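PDB 2PH0: uncharacterized protein from Pectobacterium carotovorum, which probably acts as a cytosolic heme carrier in heme utilisation. Local coordinates for residues D53-W58 with A121-F126. Numbering follows the deposited sequence.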
loop_
_atom_site.group_PDB
_atom_site.type_symbol
_atom_site.label_atom_id
_atom_site.label_comp_id
_atom_site.label_asym_id
_atom_site.label_seq_id
_atom_site.Cartn_x
_atom_site.Cartn_y
_atom_site.Cartn_z
ATOM N N ASP B 53 14.964 8.696 -6.623
ATOM C CA ASP B 53 15.195 9.414 -7.874
ATOM C C ASP B 53 15.839 8.512 -8.921
ATOM O O ASP B 53 15.473 8.554 -10.095
ATOM C CB ASP B 53 16.083 10.643 -7.640
ATOM C CG ASP B 53 15.341 11.772 -6.948
ATOM O OD1 ASP B 53 14.244 12.131 -7.421
ATOM O OD2 ASP B 53 15.855 12.306 -5.945
ATOM N N THR B 54 16.791 7.694 -8.485
ATOM C CA THR B 54 17.483 6.778 -9.387
ATOM C C THR B 54 16.543 5.715 -9.958
ATOM O O THR B 54 16.488 5.515 -11.174
ATOM C CB THR B 54 18.646 6.080 -8.670
ATOM O OG1 THR B 54 19.526 7.068 -8.126
ATOM C CG2 THR B 54 19.423 5.204 -9.640
ATOM N N ILE B 55 15.792 5.043 -9.091
ATOM C CA ILE B 55 14.882 4.010 -9.562
ATOM C C ILE B 55 13.879 4.620 -10.533
ATOM O O ILE B 55 13.449 3.972 -11.492
ATOM C CB ILE B 55 14.135 3.322 -8.386
ATOM C CG1 ILE B 55 15.139 2.725 -7.400
ATOM C CG2 ILE B 55 13.222 2.213 -8.923
ATOM C CD1 ILE B 55 14.519 2.243 -6.089
ATOM N N ALA B 56 13.545 5.888 -10.310
ATOM C CA ALA B 56 12.593 6.584 -11.167
ATOM C C ALA B 56 13.086 6.715 -12.611
ATOM O O ALA B 56 12.360 7.207 -13.475
ATOM C CB ALA B 56 12.289 7.959 -10.591
ATOM N N THR B 57 14.311 6.268 -12.868
ATOM C CA THR B 57 14.886 6.337 -14.215
ATOM C C THR B 57 15.093 4.945 -14.818
ATOM O O THR B 57 15.615 4.821 -15.925
ATOM C CB THR B 57 16.268 7.049 -14.218
ATOM O OG1 THR B 57 17.238 6.231 -13.551
ATOM C CG2 THR B 57 16.189 8.385 -13.505
ATOM N N TRP B 58 14.673 3.908 -14.099
ATOM C CA TRP B 58 14.853 2.524 -14.549
ATOM C C TRP B 58 13.761 1.929 -15.423
ATOM O O TRP B 58 13.856 0.767 -15.819
ATOM C CB TRP B 58 15.033 1.595 -13.345
ATOM C CG TRP B 58 16.246 1.864 -12.521
ATOM C CD1 TRP B 58 17.232 2.767 -12.782
ATOM C CD2 TRP B 58 16.589 1.240 -11.281
ATOM N NE1 TRP B 58 18.165 2.750 -11.781
ATOM C CE2 TRP B 58 17.796 1.820 -10.844
ATOM C CE3 TRP B 58 15.990 0.245 -10.495
ATOM C CZ2 TRP B 58 18.422 1.444 -9.651
ATOM C CZ3 TRP B 58 16.607 -0.133 -9.309
ATOM C CH2 TRP B 58 17.814 0.468 -8.897
ATOM N N ALA B 121 15.016 -9.425 -7.604
ATOM C CA ALA B 121 15.817 -8.313 -7.129
ATOM C C ALA B 121 14.850 -7.247 -6.648
ATOM O O ALA B 121 14.000 -6.784 -7.412
ATOM C CB ALA B 121 16.678 -7.760 -8.252
ATOM N N SER B 122 14.983 -6.859 -5.388
ATOM C CA SER B 122 14.095 -5.852 -4.827
ATOM C C SER B 122 14.788 -4.817 -3.953
ATOM O O SER B 122 15.877 -5.041 -3.420
ATOM C CB SER B 122 12.985 -6.533 -4.014
ATOM O OG SER B 122 13.522 -7.367 -2.988
ATOM N N VAL B 123 14.150 -3.661 -3.836
ATOM C CA VAL B 123 14.653 -2.602 -2.984
ATOM C C VAL B 123 13.552 -2.447 -1.952
ATOM O O VAL B 123 12.413 -2.121 -2.298
ATOM C CB VAL B 123 14.826 -1.271 -3.724
ATOM C CG1 VAL B 123 15.364 -0.231 -2.755
ATOM C CG2 VAL B 123 15.771 -1.443 -4.899
ATOM N N VAL B 124 13.882 -2.707 -0.696
ATOM C CA VAL B 124 12.893 -2.628 0.377
ATOM C C VAL B 124 13.139 -1.437 1.295
ATOM O O VAL B 124 14.253 -1.214 1.745
ATOM C CB VAL B 124 12.904 -3.920 1.206
ATOM C CG1 VAL B 124 11.768 -3.899 2.218
ATOM C CG2 VAL B 124 12.766 -5.140 0.271
ATOM N N PHE B 125 12.081 -0.674 1.565
ATOM C CA PHE B 125 12.158 0.508 2.422
ATOM C C PHE B 125 11.493 0.183 3.755
ATOM O O PHE B 125 10.327 -0.206 3.792
ATOM C CB PHE B 125 11.457 1.690 1.732
ATOM C CG PHE B 125 12.064 2.057 0.403
ATOM C CD1 PHE B 125 12.816 3.222 0.266
ATOM C CD2 PHE B 125 11.875 1.244 -0.715
ATOM C CE1 PHE B 125 13.369 3.572 -0.965
ATOM C CE2 PHE B 125 12.421 1.585 -1.951
ATOM C CZ PHE B 125 13.170 2.754 -2.075
ATOM N N PHE B 126 12.242 0.346 4.842
ATOM C CA PHE B 126 11.775 0.022 6.192
ATOM C C PHE B 126 11.583 1.225 7.110
ATOM O O PHE B 126 12.334 2.194 7.043
ATOM C CB PHE B 126 12.789 -0.890 6.893
ATOM C CG PHE B 126 13.106 -2.156 6.153
ATOM C CD1 PHE B 126 12.404 -3.328 6.422
ATOM C CD2 PHE B 126 14.143 -2.191 5.228
ATOM C CE1 PHE B 126 12.735 -4.523 5.784
ATOM C CE2 PHE B 126 14.479 -3.386 4.581
ATOM C CZ PHE B 126 13.773 -4.548 4.865
#
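I55 and V123 illustrate how a helix end can be seated on a β-sheet through the tip of one long aliphatic side chain. The CB of I55 leaves the last turn of helix 48-55 pointing toward the strand. From there the side chain divides: CG2 lies anti to the backbone N and makes no close approach to residues 121-126, whereas CG1 is set beside that nitrogen (chi1 -57°) and leads outward. Because chi2 is extended at 170°, CD1 is carried to the far end of the side chain, and it is the I55 atom that makes both close contacts with the strand. It meets CG2 of V123 tip to tip, I55 CD1 to V123 CG2 being 4.1 Å. The same methyl reaches the F125 ring at its edge, near the ring plane, with I55 CD1 4.3 Å from F125 CZ. No hydrogen bond crosses the interface, and just 104 Å² is buried between the segments.

Behind the methyl, a type I turn runs from I55 to W58, with W58 N bonded to I55 O, and the indole lies with one face over I55 CA. Helix 148-160 touches both segments, W58 through A153 and L157 and V123 through F154. On the sheet, F134 of neighbouring strand 132-137 stacks on F125. Through I55, which packs on I136 as well as on V123 and F125, helix 48-55 ends against central strands of the six-stranded antiparallel sheet.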